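Local coordinates for protein methyltransferase WBDD (Escherichia coli, PDB 4AZS) that regulates O-antigen chain length in Escherichia coli O9a as a bifunctional kinase and methyltransferase, probably by capping the growing polysaccharide, at residues A[54-59]-A[200-205]; A[224-229]-A[233-238]. All coordinates share one frame; numbering follows the deposited sequence.

Contact 1 (A[54-59]-A[200-205]); sequences TEQYDN and FYRLIG. With SO4 (sulfate ion), chain I.
Gln56 of helix 47-64 and Ile204 of the edge strand 200-207 reach toward each other from opposite directions and meet through aliphatic carbon, Gln56 CG lying 4.0 Å from Ile204 CD1. On the helix, Gln56 holds CG anti to its carbonyl carbon (chi1 -71°) and then folds at chi2 (-55°), which leaves the CG methylene facing the strand while the amide bends round toward Arg202 and Asn229. That amide nitrogen makes a weak hydrogen bond to Asn229 OD1 and stays 4.4 Å from Arg202 NH1, approaching the guanidinium obliquely without bonding to it. Ile204 keeps CG1 wedged between its own backbone N and carbonyl carbon, with the chain extended beyond (chi2 165°), and so delivers CD1 to the helix. Its other branch, CG2, lies 3.5 Å above one face of the Arg202 guanidinium, offset toward the rim, so the two strand residues pack on each other as well as facing the helix. Arg202 NH1 is hydrogen-bonded to Leu227 O, so the guanidinium is held from strand 225-228 rather than by the helix. Away from the helix, a sulfate ion, probably from the crystallisation liquor, accepts a nearly straight hydrogen bond from Leu203 N to its O4 (3.1 Å) and sets O3 at the edge of the Tyr201 ring. The contact lays helix 47-64 on the edge of a seven-stranded Rossmann-like methyltransferase sheet (order 3-2-1-4-5-7-6), at strand 200-207, which pairs antiparallel with the reversed strand 216-222 and where Ile204 and Gly205 form a classic beta bulge opposite Met218.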
loop_
_atom_site.group_PDB
_atom_site.type_symbol
_atom_site.label_atom_id
_atom_site.label_comp_id
_atom_site.label_asym_id
_atom_site.label_seq_id
_atom_site.Cartn_x
_atom_site.Cartn_y
_atom_site.Cartn_z
ATOM N N THR A 54 -36.525 -34.172 -22.944
ATOM C CA THR A 54 -36.995 -35.067 -24.001
ATOM C C THR A 54 -38.265 -34.541 -24.687
ATOM O O THR A 54 -38.434 -34.705 -25.888
ATOM C CB THR A 54 -37.258 -36.475 -23.463
ATOM O OG1 THR A 54 -38.285 -36.415 -22.496
ATOM C CG2 THR A 54 -36.056 -37.056 -22.782
ATOM N N GLU A 55 -39.155 -33.901 -23.936
ATOM C CA GLU A 55 -40.342 -33.262 -24.516
ATOM C C GLU A 55 -39.924 -32.157 -25.508
ATOM O O GLU A 55 -40.436 -32.055 -26.619
ATOM C CB GLU A 55 -41.225 -32.713 -23.391
ATOM C CG GLU A 55 -42.071 -31.482 -23.698
ATOM C CD GLU A 55 -42.829 -30.977 -22.457
ATOM O OE1 GLU A 55 -43.140 -31.790 -21.544
ATOM O OE2 GLU A 55 -43.123 -29.762 -22.398
ATOM N N GLN A 56 -38.958 -31.332 -25.119
ATOM C CA GLN A 56 -38.499 -30.251 -25.964
ATOM C C GLN A 56 -37.706 -30.796 -27.153
ATOM O O GLN A 56 -37.840 -30.280 -28.254
ATOM C CB GLN A 56 -37.623 -29.280 -25.170
ATOM C CG GLN A 56 -38.368 -28.421 -24.141
ATOM C CD GLN A 56 -39.516 -27.635 -24.749
ATOM O OE1 GLN A 56 -39.493 -27.225 -25.920
ATOM N NE2 GLN A 56 -40.559 -27.506 -23.993
ATOM N N TYR A 57 -36.867 -31.814 -26.922
ATOM C CA TYR A 57 -36.223 -32.533 -28.022
ATOM C C TYR A 57 -37.272 -32.973 -29.070
ATOM O O TYR A 57 -37.120 -32.680 -30.244
ATOM C CB TYR A 57 -35.426 -33.733 -27.533
ATOM C CG TYR A 57 -34.771 -34.505 -28.669
ATOM C CD1 TYR A 57 -35.475 -35.492 -29.381
ATOM C CD2 TYR A 57 -33.487 -34.201 -29.074
ATOM C CE1 TYR A 57 -34.882 -36.172 -30.447
ATOM C CE2 TYR A 57 -32.900 -34.854 -30.119
ATOM C CZ TYR A 57 -33.590 -35.837 -30.806
ATOM O OH TYR A 57 -32.951 -36.444 -31.838
ATOM N N ASP A 58 -38.341 -33.634 -28.635
ATOM C CA ASP A 58 -39.367 -34.154 -29.560
ATOM C C ASP A 58 -40.040 -33.031 -30.320
ATOM O O ASP A 58 -40.224 -33.128 -31.538
ATOM C CB ASP A 58 -40.446 -34.950 -28.804
ATOM C CG ASP A 58 -39.933 -36.248 -28.249
ATOM O OD1 ASP A 58 -38.910 -36.732 -28.728
ATOM O OD2 ASP A 58 -40.572 -36.806 -27.334
ATOM N N ASN A 59 -40.402 -31.942 -29.618
ATOM C CA ASN A 59 -41.019 -30.800 -30.278
ATOM C C ASN A 59 -40.126 -30.293 -31.380
ATOM O O ASN A 59 -40.572 -29.992 -32.473
ATOM C CB ASN A 59 -41.272 -29.639 -29.294
ATOM C CG ASN A 59 -42.364 -29.948 -28.298
ATOM O OD1 ASN A 59 -43.148 -30.885 -28.483
ATOM N ND2 ASN A 59 -42.433 -29.147 -27.234
ATOM N N PHE A 200 -35.658 -14.847 -27.986
ATOM C CA PHE A 200 -36.774 -15.576 -27.397
ATOM C C PHE A 200 -36.347 -16.361 -26.152
ATOM O O PHE A 200 -35.373 -17.122 -26.210
ATOM C CB PHE A 200 -37.333 -16.586 -28.425
ATOM C CG PHE A 200 -38.533 -17.362 -27.921
ATOM C CD1 PHE A 200 -39.808 -16.848 -28.037
ATOM C CD2 PHE A 200 -38.383 -18.605 -27.354
ATOM C CE1 PHE A 200 -40.905 -17.555 -27.578
ATOM C CE2 PHE A 200 -39.482 -19.339 -26.914
ATOM C CZ PHE A 200 -40.736 -18.805 -27.007
ATOM N N TYR A 201 -37.034 -16.176 -25.037
ATOM C CA TYR A 201 -36.856 -17.054 -23.873
ATOM C C TYR A 201 -38.141 -17.256 -23.080
ATOM O O TYR A 201 -38.968 -16.327 -22.951
ATOM C CB TYR A 201 -35.697 -16.572 -22.937
ATOM C CG TYR A 201 -36.041 -15.372 -22.077
ATOM C CD1 TYR A 201 -36.631 -15.540 -20.862
ATOM C CD2 TYR A 201 -35.800 -14.078 -22.502
ATOM C CE1 TYR A 201 -36.977 -14.477 -20.080
ATOM C CE2 TYR A 201 -36.145 -12.964 -21.703
ATOM C CZ TYR A 201 -36.734 -13.195 -20.497
ATOM O OH TYR A 201 -37.102 -12.190 -19.634
ATOM N N ARG A 202 -38.240 -18.424 -22.427
ATOM C CA ARG A 202 -39.445 -18.839 -21.684
ATOM C C ARG A 202 -38.933 -19.699 -20.542
ATOM O O ARG A 202 -38.199 -20.664 -20.805
ATOM C CB ARG A 202 -40.256 -19.853 -22.560
ATOM C CG ARG A 202 -41.511 -19.466 -23.292
ATOM C CD ARG A 202 -41.984 -20.608 -24.219
ATOM N NE ARG A 202 -42.449 -21.689 -23.423
ATOM C CZ ARG A 202 -42.538 -22.967 -23.756
ATOM N NH1 ARG A 202 -42.198 -23.477 -24.929
ATOM N NH2 ARG A 202 -42.992 -23.756 -22.836
ATOM N N LEU A 203 -39.436 -19.501 -19.330
ATOM C CA LEU A 203 -39.254 -20.468 -18.239
ATOM C C LEU A 203 -40.013 -21.777 -18.513
ATOM O O LEU A 203 -41.190 -21.733 -18.764
ATOM C CB LEU A 203 -39.738 -19.864 -16.926
ATOM C CG LEU A 203 -39.599 -20.688 -15.663
ATOM C CD1 LEU A 203 -38.141 -20.739 -15.313
ATOM C CD2 LEU A 203 -40.408 -20.098 -14.484
ATOM N N ILE A 204 -39.330 -22.929 -18.523
ATOM C CA ILE A 204 -40.048 -24.195 -18.750
ATOM C C ILE A 204 -40.120 -25.100 -17.518
ATOM O O ILE A 204 -40.875 -26.032 -17.517
ATOM C CB ILE A 204 -39.555 -24.989 -19.957
ATOM C CG1 ILE A 204 -38.058 -25.250 -19.862
ATOM C CG2 ILE A 204 -39.874 -24.244 -21.237
ATOM C CD1 ILE A 204 -37.623 -26.322 -20.848
ATOM N N GLY A 205 -39.371 -24.817 -16.471
ATOM C CA GLY A 205 -39.520 -25.563 -15.233
ATOM C C GLY A 205 -38.581 -25.078 -14.152
ATOM O O GLY A 205 -37.791 -24.151 -14.357
HETATM S S SO4 I . -39.954 -16.097 -17.785
HETATM O O1 SO4 I . -40.078 -14.630 -17.908
HETATM O O2 SO4 I . -40.181 -16.295 -16.331
HETATM O O3 SO4 I . -38.575 -16.476 -18.144
HETATM O O4 SO4 I . -40.927 -16.817 -18.790
#

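Contact 2 (A[224-229]-A[233-238]); sequences HRVLIN and QPFQHW. With SO4 (sulfate ion), chain E; SO4 (sulfate ion), chain J.
The Phe235 ring lies against the backbone of His224-Val226: His224 C sits 3.5 Å above one face, offset toward the rim, while Val226 N approaches the edge in the ring plane. The Arg225 guanidinium is also covered on one face, with Gln233 C and Pro234 N over its centre, and its edge is turned to a sulfate. These groups flank a beta hairpin of strands 225-228 and 231-234. Val226 and Gln233 are its antiparallel hydrogen-bonded pair: Val226 N donates to Gln233 O (2.9 Å), nearly along the C=O axis, and Gln233 N returns a bond to Val226 O (3.1 Å). Arg225 and Pro234 form the neighbouring non-hydrogen-bonded pair, and beyond it Phe235 N reaches His224 O (3.1 Å), tilted 33° from the carbonyl plane. The same oxygen receives a CA-H contact from Pro234. Phe235 has CG in the crowded position between its backbone N and carbonyl carbon (chi1 63°), which swings the ring back over the opposing strand; its CD2 meets Val226 CG2 at 3.9 Å, the side chains crossing at about a right angle. Tyr262 and Phe257 of the kinase-side sheet also pack on Phe235. Farther along, Gln236 and His237 form a classic beta bulge opposite Phe258, and His237 NE2 bonds O3 of a second sulfate. Arg225 bends at chi3 to fold its guanidinium over the hairpin, and NH2 also bonds Asn232 OD1. The first sulfate is gripped by two parallel donors, Arg225 NH1 to O1 at 2.7 Å and NH2 to O2 at 2.8 Å.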
loop_
_atom_site.group_PDB
_atom_site.type_symbol
_atom_site.label_atom_id
_atom_site.label_comp_id
_atom_site.label_asym_id
_atom_site.label_seq_id
_atom_site.Cartn_x
_atom_site.Cartn_y
_atom_site.Cartn_z
ATOM N N HIS A 224 -33.563 -17.839 -33.148
ATOM C CA HIS A 224 -34.015 -18.138 -34.501
ATOM C C HIS A 224 -35.433 -18.602 -34.617
ATOM O O HIS A 224 -35.982 -18.582 -35.714
ATOM C CB HIS A 224 -33.102 -19.207 -35.103
ATOM C CG HIS A 224 -31.709 -18.743 -35.296
ATOM N ND1 HIS A 224 -31.381 -17.814 -36.227
ATOM C CD2 HIS A 224 -30.536 -19.066 -34.623
ATOM C CE1 HIS A 224 -30.066 -17.564 -36.153
ATOM N NE2 HIS A 224 -29.550 -18.328 -35.161
ATOM N N ARG A 225 -36.019 -19.079 -33.517
ATOM C CA ARG A 225 -37.341 -19.665 -33.530
ATOM C C ARG A 225 -38.196 -19.223 -32.367
ATOM O O ARG A 225 -37.711 -18.984 -31.243
ATOM C CB ARG A 225 -37.241 -21.210 -33.499
ATOM C CG ARG A 225 -36.497 -21.818 -34.697
ATOM C CD ARG A 225 -36.459 -23.356 -34.702
ATOM N NE ARG A 225 -37.745 -23.916 -35.039
ATOM C CZ ARG A 225 -38.175 -24.177 -36.271
ATOM N NH1 ARG A 225 -37.409 -23.946 -37.300
ATOM N NH2 ARG A 225 -39.402 -24.660 -36.460
ATOM N N VAL A 226 -39.488 -19.109 -32.635
ATOM C CA VAL A 226 -40.457 -19.130 -31.580
ATOM C C VAL A 226 -40.694 -20.596 -31.211
ATOM O O VAL A 226 -41.029 -21.403 -32.052
ATOM C CB VAL A 226 -41.776 -18.451 -32.021
ATOM C CG1 VAL A 226 -42.852 -18.619 -30.960
ATOM C CG2 VAL A 226 -41.513 -16.982 -32.263
ATOM N N LEU A 227 -40.544 -20.909 -29.940
ATOM C CA LEU A 227 -40.608 -22.238 -29.449
ATOM C C LEU A 227 -41.660 -22.299 -28.349
ATOM O O LEU A 227 -41.366 -22.175 -27.189
ATOM C CB LEU A 227 -39.256 -22.612 -28.878
ATOM C CG LEU A 227 -38.070 -22.644 -29.829
ATOM C CD1 LEU A 227 -36.783 -22.847 -29.078
ATOM C CD2 LEU A 227 -38.258 -23.703 -30.861
ATOM N N ILE A 228 -42.890 -22.524 -28.753
ATOM C CA ILE A 228 -44.039 -22.558 -27.878
ATOM C C ILE A 228 -44.674 -23.899 -28.219
ATOM O O ILE A 228 -44.675 -24.295 -29.380
ATOM C CB ILE A 228 -44.954 -21.368 -28.247
ATOM C CG1 ILE A 228 -44.363 -20.056 -27.758
ATOM C CG2 ILE A 228 -46.361 -21.520 -27.671
ATOM C CD1 ILE A 228 -45.053 -18.857 -28.378
ATOM N N ASN A 229 -45.200 -24.616 -27.240
ATOM C CA ASN A 229 -45.409 -26.069 -27.434
ATOM C C ASN A 229 -46.322 -26.354 -28.630
ATOM O O ASN A 229 -46.161 -27.349 -29.340
ATOM C CB ASN A 229 -45.877 -26.772 -26.137
ATOM C CG ASN A 229 -44.714 -27.054 -25.155
ATOM O OD1 ASN A 229 -43.549 -26.751 -25.417
ATOM N ND2 ASN A 229 -45.042 -27.622 -24.017
ATOM N N GLN A 233 -41.724 -22.312 -34.976
ATOM C CA GLN A 233 -41.503 -21.744 -36.280
ATOM C C GLN A 233 -40.324 -20.800 -36.250
ATOM O O GLN A 233 -40.130 -20.091 -35.292
ATOM C CB GLN A 233 -42.727 -20.940 -36.694
ATOM C CG GLN A 233 -43.996 -21.756 -36.936
ATOM C CD GLN A 233 -43.885 -22.620 -38.165
ATOM O OE1 GLN A 233 -43.165 -22.289 -39.085
ATOM N NE2 GLN A 233 -44.597 -23.724 -38.187
ATOM N N PRO A 234 -39.573 -20.748 -37.329
ATOM C CA PRO A 234 -38.600 -19.709 -37.462
ATOM C C PRO A 234 -39.235 -18.353 -37.522
ATOM O O PRO A 234 -40.447 -18.210 -37.869
ATOM C CB PRO A 234 -37.871 -20.044 -38.777
ATOM C CG PRO A 234 -38.846 -20.875 -39.549
ATOM C CD PRO A 234 -39.748 -21.546 -38.560
ATOM N N PHE A 235 -38.461 -17.359 -37.096
ATOM C CA PHE A 235 -38.809 -15.968 -37.273
ATOM C C PHE A 235 -37.634 -15.318 -37.937
ATOM O O PHE A 235 -36.510 -15.795 -37.768
ATOM C CB PHE A 235 -39.176 -15.276 -35.921
ATOM C CG PHE A 235 -38.059 -15.215 -34.902
ATOM C CD1 PHE A 235 -37.064 -14.269 -34.993
ATOM C CD2 PHE A 235 -38.069 -16.061 -33.785
ATOM C CE1 PHE A 235 -36.040 -14.209 -34.031
ATOM C CE2 PHE A 235 -37.053 -16.002 -32.836
ATOM C CZ PHE A 235 -36.021 -15.083 -32.966
ATOM N N GLN A 236 -37.895 -14.240 -38.675
ATOM C CA GLN A 236 -36.769 -13.590 -39.325
ATOM C C GLN A 236 -36.404 -12.278 -38.675
ATOM O O GLN A 236 -35.281 -11.849 -38.854
ATOM C CB GLN A 236 -36.937 -13.418 -40.847
ATOM C CG GLN A 236 -37.071 -14.734 -41.584
ATOM C CD GLN A 236 -38.400 -15.402 -41.315
ATOM O OE1 GLN A 236 -39.455 -14.765 -41.359
ATOM N NE2 GLN A 236 -38.362 -16.687 -41.039
ATOM N N HIS A 237 -37.272 -11.664 -37.878
ATOM C CA HIS A 237 -36.794 -10.579 -37.033
ATOM C C HIS A 237 -37.668 -10.367 -35.829
ATOM O O HIS A 237 -38.774 -10.926 -35.728
ATOM C CB HIS A 237 -36.588 -9.309 -37.812
ATOM C CG HIS A 237 -37.815 -8.817 -38.482
ATOM N ND1 HIS A 237 -38.689 -7.985 -37.863
ATOM C CD2 HIS A 237 -38.337 -9.084 -39.748
ATOM C CE1 HIS A 237 -39.723 -7.718 -38.705
ATOM N NE2 HIS A 237 -39.499 -8.392 -39.861
ATOM N N TRP A 238 -37.155 -9.621 -34.867
ATOM C CA TRP A 238 -37.928 -9.398 -33.664
ATOM C C TRP A 238 -37.637 -8.054 -33.129
ATOM O O TRP A 238 -36.669 -7.426 -33.534
ATOM C CB TRP A 238 -37.637 -10.455 -32.605
ATOM C CG TRP A 238 -36.311 -10.272 -31.955
ATOM C CD1 TRP A 238 -35.059 -10.569 -32.494
ATOM C CD2 TRP A 238 -36.029 -9.709 -30.621
ATOM N NE1 TRP A 238 -34.058 -10.246 -31.616
ATOM C CE2 TRP A 238 -34.560 -9.721 -30.478
ATOM C CE3 TRP A 238 -36.802 -9.222 -29.579
ATOM C CZ2 TRP A 238 -33.931 -9.276 -29.328
ATOM C CZ3 TRP A 238 -36.143 -8.775 -28.402
ATOM C CH2 TRP A 238 -34.764 -8.817 -28.279
HETATM S S SO4 E . -39.091 -24.931 -40.286
HETATM O O1 SO4 E . -37.818 -24.249 -39.923
HETATM O O2 SO4 E . -40.042 -25.037 -39.134
HETATM O O3 SO4 E . -38.758 -26.322 -40.728
HETATM O O4 SO4 E . -39.703 -24.100 -41.366
HETATM S S SO4 J . -41.932 -8.240 -41.852
HETATM O O1 SO4 J . -41.096 -7.508 -42.842
HETATM O O2 SO4 J . -42.150 -7.383 -40.659
HETATM O O3 SO4 J . -41.270 -9.514 -41.468
HETATM O O4 SO4 J . -43.249 -8.551 -42.459
#

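How the contacts relate
From the N terminus, the chain passes through helix 47-64, builds the parallel part of the methyltransferase sheet and returns along strand 200-207, where contact 1 closes a loop of 140 intervening residues. Strand 216-222 then pairs with that edge strand, and the chain enters the hairpin of contact 2, a closure spanning just three residues. The contacts are in series, neither nested nor crossed, with centres about 13 Å apart. They touch through the first hairpin strand and the turn after it, where 224-229 meets both segments of contact 1. The second segment of contact 2 already enters strand 237-239, edge of the five-stranded sheet on the kinase side, so the pair marks the passage between the two catalytic halves.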